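Local coordinates for enoyl-CoA hydratase (Thermus thermophilus, PDB 1WZ8) that probably catalyses the reversible addition of water across the double bond of enoyl-CoA thioesters, as a hexameric member of the crotonase family, at the interface of chains A and B. Sequence-based numbering; all coordinates share one arbitrary frame. Chains: chain A/B, enoyl-CoA hydratase.

The three contacts are neighbouring patches of one interface between two copies of the enzyme in a hexameric assembly. Measured between the centres of their C-alpha atoms, contact 1 lies about 8 Å from contact 2, and contact 3 about 10 Å from both. B:Leu170 belongs to all three; A:Leu206 and A:Leu214 join contacts 1 and 2, A:Thr217 and A:Lys218 contacts 2 and 3, and B:Lys166 contacts 1 and 3. Helix 162-171 of chain B is thus held continuously, mainly by apolar packing in contacts 1 and 2 and by a lysine-aspartate salt bridge in contact 3, which probably helps fix the subunits in register.

Contact 1: the interface of chains A and B. Residues chain A 128, 202, 205-206, 214; chain B 166-167, 170-171.
B:Leu171, at the C-terminal end of helix 162-171, inserts its isobutyl group between A:Ile128, A:Val202, A:Arg205 and A:Leu206 in this subunit interface of a crotonase-family hexamer. Apolar packing dominates, and the two methyls of the leucine divide the work. B:Leu171 CD1 lies 4.0 Å from A:Ile128 CD1 of strand 128-132 and also touches A:Val202 CG1 of helix 195-207, the valine and leucine side chains crossing at about a right angle. B:Leu171 CD2 meets A:Arg205 and A:Leu206 further along the same helix, at 3.7 Å from A:Leu206 CD2. One residue back, B:Leu170 meets A:Leu214 obliquely, methyl to methyl, with B:Leu170 CD2 3.9 Å from A:Leu214 CD2; A:Leu206 CD2 also lies near B:Leu170 CB. A:Ile128 CD1 reaches the backbone of the partner helix as well, at 4.2 Å from B:Tyr167 CA.

The guanidinium of A:Arg205 adds a flat surface to this packing. Its chain bends at chi3 (65°), and one face of the group is laid over B:Leu171 CD2, which stands 4.0 Å above the plane near its centre.

Polar contact runs through a water at the helix end. A:Arg205 NH2 is 3.1 Å from the oxygen of water 1, with an angle of 155° at the hydrogen, and the water lies 3.0 Å from B:Leu171 O. NH2 also approaches this carbonyl oxygen directly, but its N-H points elsewhere, leaving the water as the bridge.

Contact 2: the interface of chains A and B. Residues chain A 206, 210, 213-214, 217-218; chain B 142, 146-147, 170.
B:Leu142, on the short helix 141-144, turns its CD1 methyl towards A:Leu214, and the two leucine side chains meet at a slant. The packing is tight: A:Leu214 CD2 and B:Leu142 CD1 are 3.5 Å apart, closer than methyls normally pack. The ring of A:Pro210 stands at about a right angle to the B:Leu142 side chain; A:Pro210 CG lies 3.7 Å from B:Leu142 CD1 and nearer still to the B:Leu142 carbonyl oxygen. CD1 thus rests against both this loop residue and A:Ala213 CB in the first turn of helix 211-226. The apolar patch belongs to the subunit interface of the crotonase-type hexamer, and no nitrogen or oxygen of one chain comes within hydrogen-bonding reach of the other.

A:Ala213 is directed at the chain B loop, with A:Ala213 CB 3.4 Å from the carbonyl carbon B:Val146 C. The small side chain probably allows this close approach.

A:Thr217 and B:Leu170 run antiparallel alongside one another, with A:Thr217 CG2 at 3.8 Å from B:Leu170 CD2. The threonine puts CG2 anti to its backbone N while OG1 sits beside that nitrogen (chi1 -59°). The hydroxyl oxygen lies against CA and CB of B:Ala147 while bonded to its own helix: A:Thr217 OG1 donates a hydrogen bond of 2.8 Å to A:Ala213 O, with a C=O...donor angle of 147° and the donor tilted 33° from the carbonyl plane.

Contact 3: the interface of chains A and B. Residues chain A 127, 217-218, 221-222, 225; chain B 153, 157, 162, 166, 169-170.
B:Lys166 reaches across to A:Asp127 and A:Asn222, its chain extended beyond CG, in a mixed polar and apolar patch of the hexamer's subunit interface. B:Lys166 CB lies 3.7 Å from A:Asp127 O, while CG packs on A:Leu221 CD1, the two side chains running antiparallel. B:Lys166 CD is 3.9 Å from A:Asp127 CA, and CE comes near both A:Asn222 OD1 and A:Asp127 OD1. At the tip, B:Lys166 NZ forms a 3.0 Å salt bridge to A:Asp127 OD1, met on the anti side and 24° out of the carboxylate plane. B:Lys166 NZ also donates a short 2.6 Å hydrogen bond to A:Asn222 OD1. This approach is in the carbonyl plane, on a lone pair, at a C=O...donor angle of 132°. The other carboxylate oxygen, A:Asp127 OD2, uses its syn lone pair for A:Lys218 NZ at 2.9 Å, so the aspartate spans two lysines and probably eases their mutual repulsion. A methionine in place of B:Lys166 would probably leave A:Asp127 without its cross-subunit charge partner and A:Asn222 OD1 without this donor.

A:Tyr225 lies obliquely against B:Met162, A:Tyr225 CE2 being 3.6 Å from B:Met162 CG. Farther along, A:Leu221 CD2 meets B:Val153 CG2 at 3.9 Å. The middle and C-terminal part of helix 211-226 and A:Asp127, just before strand 128-132, here face helix 162-171 of chain B, with its short helix 152-155 alongside.

Contact 1: the interface of chains A and B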
loop_
_atom_site.group_PDB
_atom_site.type_symbol
_atom_site.label_atom_id
_atom_site.label_comp_id
_atom_site.label_asym_id
_atom_site.label_seq_id
_atom_site.Cartn_x
_atom_site.Cartn_y
_atom_site.Cartn_z
ATOM N N ILE A 128 22.230 -9.547 6.755
ATOM C CA ILE A 128 23.036 -10.435 5.936
ATOM C C ILE A 128 23.207 -11.754 6.670
ATOM O O ILE A 128 23.597 -11.778 7.836
ATOM C CB ILE A 128 24.428 -9.830 5.654
ATOM C CG1 ILE A 128 24.279 -8.543 4.838
ATOM C CG2 ILE A 128 25.290 -10.841 4.901
ATOM C CD1 ILE A 128 25.587 -7.846 4.526
ATOM N N VAL A 202 32.349 -10.267 7.205
ATOM C CA VAL A 202 31.281 -9.402 6.721
ATOM C C VAL A 202 30.959 -8.356 7.784
ATOM O O VAL A 202 30.858 -7.162 7.492
ATOM C CB VAL A 202 30.007 -10.225 6.400
ATOM C CG1 VAL A 202 28.858 -9.292 6.039
ATOM C CG2 VAL A 202 30.285 -11.179 5.242
ATOM N N ARG A 205 33.651 -5.719 8.034
ATOM C CA ARG A 205 33.571 -4.803 6.897
ATOM C C ARG A 205 32.470 -3.773 7.113
ATOM O O ARG A 205 32.637 -2.598 6.785
ATOM C CB ARG A 205 33.291 -5.558 5.589
ATOM C CG ARG A 205 34.503 -6.246 4.973
ATOM C CD ARG A 205 34.136 -6.909 3.642
ATOM N NE ARG A 205 33.740 -5.943 2.618
ATOM C CZ ARG A 205 33.169 -6.271 1.463
ATOM N NH1 ARG A 205 32.921 -7.543 1.181
ATOM N NH2 ARG A 205 32.842 -5.330 0.589
ATOM N N LEU A 206 31.340 -4.220 7.648
ATOM C CA LEU A 206 30.226 -3.322 7.917
ATOM C C LEU A 206 30.613 -2.321 9.002
ATOM O O LEU A 206 30.253 -1.148 8.927
ATOM C CB LEU A 206 29.000 -4.118 8.358
ATOM C CG LEU A 206 28.340 -4.945 7.250
ATOM C CD1 LEU A 206 27.400 -5.967 7.859
ATOM C CD2 LEU A 206 27.596 -4.019 6.298
ATOM N N LEU A 214 24.960 3.784 6.607
ATOM C CA LEU A 214 24.488 2.405 6.707
ATOM C C LEU A 214 23.131 2.354 7.409
ATOM O O LEU A 214 22.225 1.637 6.981
ATOM C CB LEU A 214 25.506 1.543 7.468
ATOM C CG LEU A 214 26.748 1.129 6.668
ATOM C CD1 LEU A 214 27.820 0.586 7.602
ATOM C CD2 LEU A 214 26.358 0.087 5.624
ATOM N N LYS B 166 20.535 -6.056 0.035
ATOM C CA LYS B 166 21.268 -5.644 1.224
ATOM C C LYS B 166 22.747 -5.995 1.161
ATOM O O LYS B 166 23.590 -5.208 1.581
ATOM C CB LYS B 166 20.644 -6.249 2.483
ATOM C CG LYS B 166 19.401 -5.510 2.945
ATOM C CD LYS B 166 18.831 -6.089 4.214
ATOM C CE LYS B 166 17.705 -5.211 4.735
ATOM N NZ LYS B 166 17.096 -5.785 5.960
ATOM N N TYR B 167 23.065 -7.170 0.629
ATOM C CA TYR B 167 24.455 -7.593 0.538
ATOM C C TYR B 167 25.298 -6.678 -0.355
ATOM O O TYR B 167 26.350 -6.193 0.063
ATOM C CB TYR B 167 24.534 -9.031 0.018
ATOM C CG TYR B 167 25.946 -9.562 -0.105
ATOM C CD1 TYR B 167 26.683 -9.916 1.025
ATOM C CD2 TYR B 167 26.554 -9.686 -1.352
ATOM C CE1 TYR B 167 27.994 -10.376 0.915
ATOM C CE2 TYR B 167 27.864 -10.141 -1.475
ATOM C CZ TYR B 167 28.576 -10.486 -0.340
ATOM O OH TYR B 167 29.869 -10.939 -0.460
ATOM N N LEU B 170 24.855 -2.600 1.001
ATOM C CA LEU B 170 25.478 -2.260 2.274
ATOM C C LEU B 170 26.990 -2.468 2.270
ATOM O O LEU B 170 27.714 -1.782 2.994
ATOM C CB LEU B 170 24.853 -3.084 3.407
ATOM C CG LEU B 170 23.365 -2.845 3.672
ATOM C CD1 LEU B 170 22.904 -3.716 4.832
ATOM C CD2 LEU B 170 23.131 -1.366 3.985
ATOM N N LEU B 171 27.459 -3.406 1.451
ATOM C CA LEU B 171 28.885 -3.720 1.370
ATOM C C LEU B 171 29.620 -3.139 0.172
ATOM O O LEU B 171 30.844 -3.244 0.079
ATOM C CB LEU B 171 29.085 -5.234 1.373
ATOM C CG LEU B 171 28.856 -5.948 2.701
ATOM C CD1 LEU B 171 29.016 -7.449 2.510
ATOM C CD2 LEU B 171 29.855 -5.433 3.725
HETATM O O HOH W 1 32.981 -2.534 2.027
#

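Contact 2: the interface of chains A and B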
loop_
_atom_site.group_PDB
_atom_site.type_symbol
_atom_site.label_atom_id
_atom_site.label_comp_id
_atom_site.label_asym_id
_atom_site.label_seq_id
_atom_site.Cartn_x
_atom_site.Cartn_y
_atom_site.Cartn_z
ATOM N N LEU A 206 31.340 -4.220 7.648
ATOM C CA LEU A 206 30.226 -3.322 7.917
ATOM C C LEU A 206 30.613 -2.321 9.002
ATOM O O LEU A 206 30.253 -1.148 8.927
ATOM C CB LEU A 206 29.000 -4.118 8.358
ATOM C CG LEU A 206 28.340 -4.945 7.250
ATOM C CD1 LEU A 206 27.400 -5.967 7.859
ATOM C CD2 LEU A 206 27.596 -4.019 6.298
ATOM N N PRO A 210 30.446 3.507 6.692
ATOM C CA PRO A 210 29.900 4.759 7.229
ATOM C C PRO A 210 28.653 4.502 8.076
ATOM O O PRO A 210 27.597 4.139 7.555
ATOM C CB PRO A 210 29.608 5.567 5.971
ATOM C CG PRO A 210 29.193 4.519 5.004
ATOM C CD PRO A 210 30.186 3.394 5.245
ATOM N N ALA A 213 25.327 6.506 7.138
ATOM C CA ALA A 213 24.875 6.092 5.818
ATOM C C ALA A 213 24.320 4.668 5.849
ATOM O O ALA A 213 23.327 4.376 5.194
ATOM C CB ALA A 213 26.018 6.198 4.815
ATOM N N LEU A 214 24.960 3.784 6.607
ATOM C CA LEU A 214 24.488 2.405 6.707
ATOM C C LEU A 214 23.131 2.354 7.409
ATOM O O LEU A 214 22.225 1.637 6.981
ATOM C CB LEU A 214 25.506 1.543 7.468
ATOM C CG LEU A 214 26.748 1.129 6.668
ATOM C CD1 LEU A 214 27.820 0.586 7.602
ATOM C CD2 LEU A 214 26.358 0.087 5.624
ATOM N N THR A 217 20.492 3.649 4.995
ATOM C CA THR A 217 20.244 2.745 3.879
ATOM C C THR A 217 19.440 1.540 4.363
ATOM O O THR A 217 18.487 1.112 3.704
ATOM C CB THR A 217 21.568 2.264 3.235
ATOM O OG1 THR A 217 22.313 3.399 2.776
ATOM C CG2 THR A 217 21.288 1.357 2.049
ATOM N N LYS A 218 19.831 0.986 5.509
ATOM C CA LYS A 218 19.121 -0.154 6.071
ATOM C C LYS A 218 17.688 0.249 6.372
ATOM O O LYS A 218 16.746 -0.456 6.019
ATOM C CB LYS A 218 19.785 -0.644 7.366
ATOM C CG LYS A 218 18.889 -1.573 8.189
ATOM C CD LYS A 218 19.603 -2.161 9.394
ATOM C CE LYS A 218 18.643 -3.011 10.221
ATOM N NZ LYS A 218 19.333 -3.787 11.277
ATOM N N LEU B 142 27.769 3.864 -0.409
ATOM C CA LEU B 142 28.339 3.598 0.908
ATOM C C LEU B 142 29.844 3.855 0.937
ATOM O O LEU B 142 30.389 4.255 1.964
ATOM C CB LEU B 142 28.024 2.164 1.350
ATOM C CG LEU B 142 26.624 1.915 1.930
ATOM C CD1 LEU B 142 26.473 2.654 3.252
ATOM C CD2 LEU B 142 25.557 2.373 0.943
ATOM N N VAL B 146 27.657 8.095 1.861
ATOM C CA VAL B 146 26.256 8.513 1.930
ATOM C C VAL B 146 25.320 7.339 1.639
ATOM O O VAL B 146 25.735 6.339 1.060
ATOM C CB VAL B 146 25.948 9.649 0.927
ATOM C CG1 VAL B 146 26.732 10.901 1.306
ATOM C CG2 VAL B 146 26.295 9.203 -0.494
ATOM N N ALA B 147 24.057 7.469 2.038
ATOM C CA ALA B 147 23.083 6.404 1.825
ATOM C C ALA B 147 22.830 6.144 0.339
ATOM O O ALA B 147 23.031 7.024 -0.497
ATOM C CB ALA B 147 21.773 6.749 2.537
ATOM N N LEU B 170 24.855 -2.600 1.001
ATOM C CA LEU B 170 25.478 -2.260 2.274
ATOM C C LEU B 170 26.990 -2.468 2.270
ATOM O O LEU B 170 27.714 -1.782 2.994
ATOM C CB LEU B 170 24.853 -3.084 3.407
ATOM C CG LEU B 170 23.365 -2.845 3.672
ATOM C CD1 LEU B 170 22.904 -3.716 4.832
ATOM C CD2 LEU B 170 23.131 -1.366 3.985
#

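Contact 3: the interface of chains A and B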
loop_
_atom_site.group_PDB
_atom_site.type_symbol
_atom_site.label_atom_id
_atom_site.label_comp_id
_atom_site.label_asym_id
_atom_site.label_seq_id
_atom_site.Cartn_x
_atom_site.Cartn_y
_atom_site.Cartn_z
ATOM N N ASP A 127 20.265 -8.602 8.454
ATOM C CA ASP A 127 20.470 -7.947 7.170
ATOM C C ASP A 127 21.249 -8.833 6.218
ATOM O O ASP A 127 20.970 -8.878 5.023
ATOM C CB ASP A 127 21.196 -6.629 7.394
ATOM C CG ASP A 127 20.402 -5.692 8.275
ATOM O OD1 ASP A 127 19.387 -5.151 7.790
ATOM O OD2 ASP A 127 20.781 -5.515 9.449
ATOM N N THR A 217 20.492 3.649 4.995
ATOM C CA THR A 217 20.244 2.745 3.879
ATOM C C THR A 217 19.440 1.540 4.363
ATOM O O THR A 217 18.487 1.112 3.704
ATOM C CB THR A 217 21.568 2.264 3.235
ATOM O OG1 THR A 217 22.313 3.399 2.776
ATOM C CG2 THR A 217 21.288 1.357 2.049
ATOM N N LYS A 218 19.831 0.986 5.509
ATOM C CA LYS A 218 19.121 -0.154 6.071
ATOM C C LYS A 218 17.688 0.249 6.372
ATOM O O LYS A 218 16.746 -0.456 6.019
ATOM C CB LYS A 218 19.785 -0.644 7.366
ATOM C CG LYS A 218 18.889 -1.573 8.189
ATOM C CD LYS A 218 19.603 -2.161 9.394
ATOM C CE LYS A 218 18.643 -3.011 10.221
ATOM N NZ LYS A 218 19.333 -3.787 11.277
ATOM N N LEU A 221 15.590 0.703 3.138
ATOM C CA LEU A 221 15.284 -0.579 2.511
ATOM C C LEU A 221 14.241 -1.345 3.318
ATOM O O LEU A 221 13.331 -1.953 2.748
ATOM C CB LEU A 221 16.546 -1.442 2.380
ATOM C CG LEU A 221 17.583 -1.097 1.305
ATOM C CD1 LEU A 221 18.820 -1.958 1.523
ATOM C CD2 LEU A 221 17.013 -1.344 -0.087
ATOM N N ASN A 222 14.361 -1.309 4.643
ATOM C CA ASN A 222 13.428 -2.047 5.485
ATOM C C ASN A 222 11.981 -1.575 5.418
ATOM O O ASN A 222 11.079 -2.275 5.869
ATOM C CB ASN A 222 13.934 -2.100 6.931
ATOM C CG ASN A 222 14.992 -3.170 7.124
ATOM O OD1 ASN A 222 15.205 -4.004 6.245
ATOM N ND2 ASN A 222 15.648 -3.163 8.278
ATOM N N TYR A 225 9.720 -4.053 3.918
ATOM C CA TYR A 225 9.134 -5.053 4.797
ATOM C C TYR A 225 8.034 -4.425 5.655
ATOM O O TYR A 225 6.972 -5.010 5.834
ATOM C CB TYR A 225 10.192 -5.656 5.723
ATOM C CG TYR A 225 11.170 -6.599 5.061
ATOM C CD1 TYR A 225 10.725 -7.625 4.227
ATOM C CD2 TYR A 225 12.541 -6.509 5.323
ATOM C CE1 TYR A 225 11.617 -8.542 3.675
ATOM C CE2 TYR A 225 13.439 -7.419 4.778
ATOM C CZ TYR A 225 12.971 -8.433 3.960
ATOM O OH TYR A 225 13.849 -9.358 3.452
ATOM N N VAL B 153 16.734 1.843 -3.546
ATOM C CA VAL B 153 15.563 1.530 -2.744
ATOM C C VAL B 153 14.296 1.419 -3.589
ATOM O O VAL B 153 13.342 0.733 -3.211
ATOM C CB VAL B 153 15.388 2.571 -1.614
ATOM C CG1 VAL B 153 14.112 2.302 -0.835
ATOM C CG2 VAL B 153 16.583 2.492 -0.676
ATOM N N PRO B 157 14.940 -4.095 -4.658
ATOM C CA PRO B 157 14.102 -5.124 -4.028
ATOM C C PRO B 157 13.263 -5.952 -5.003
ATOM O O PRO B 157 13.183 -7.174 -4.868
ATOM C CB PRO B 157 13.241 -4.315 -3.055
ATOM C CG PRO B 157 14.177 -3.225 -2.632
ATOM C CD PRO B 157 14.788 -2.803 -3.964
ATOM N N MET B 162 15.487 -8.832 -1.329
ATOM C CA MET B 162 16.152 -8.082 -0.267
ATOM C C MET B 162 17.514 -8.581 0.204
ATOM O O MET B 162 18.359 -7.778 0.595
ATOM C CB MET B 162 15.223 -7.957 0.940
ATOM C CG MET B 162 15.663 -6.894 1.942
ATOM S SD MET B 162 15.730 -5.249 1.183
ATOM C CE MET B 162 13.987 -5.010 0.824
ATOM N N LYS B 166 20.535 -6.056 0.035
ATOM C CA LYS B 166 21.268 -5.644 1.224
ATOM C C LYS B 166 22.747 -5.995 1.161
ATOM O O LYS B 166 23.590 -5.208 1.581
ATOM C CB LYS B 166 20.644 -6.249 2.483
ATOM C CG LYS B 166 19.401 -5.510 2.945
ATOM C CD LYS B 166 18.831 -6.089 4.214
ATOM C CE LYS B 166 17.705 -5.211 4.735
ATOM N NZ LYS B 166 17.096 -5.785 5.960
ATOM N N LEU B 169 24.431 -3.644 -1.626
ATOM C CA LEU B 169 24.271 -2.224 -1.335
ATOM C C LEU B 169 24.968 -1.789 -0.045
ATOM O O LEU B 169 25.615 -0.738 -0.005
ATOM C CB LEU B 169 22.781 -1.861 -1.275
ATOM C CG LEU B 169 22.025 -2.003 -2.603
ATOM C CD1 LEU B 169 20.541 -1.788 -2.369
ATOM C CD2 LEU B 169 22.566 -1.001 -3.630
ATOM N N LEU B 170 24.855 -2.600 1.001
ATOM C CA LEU B 170 25.478 -2.260 2.274
ATOM C C LEU B 170 26.990 -2.468 2.270
ATOM O O LEU B 170 27.714 -1.782 2.994
ATOM C CB LEU B 170 24.853 -3.084 3.407
ATOM C CG LEU B 170 23.365 -2.845 3.672
ATOM C CD1 LEU B 170 22.904 -3.716 4.832
ATOM C CD2 LEU B 170 23.131 -1.366 3.985
#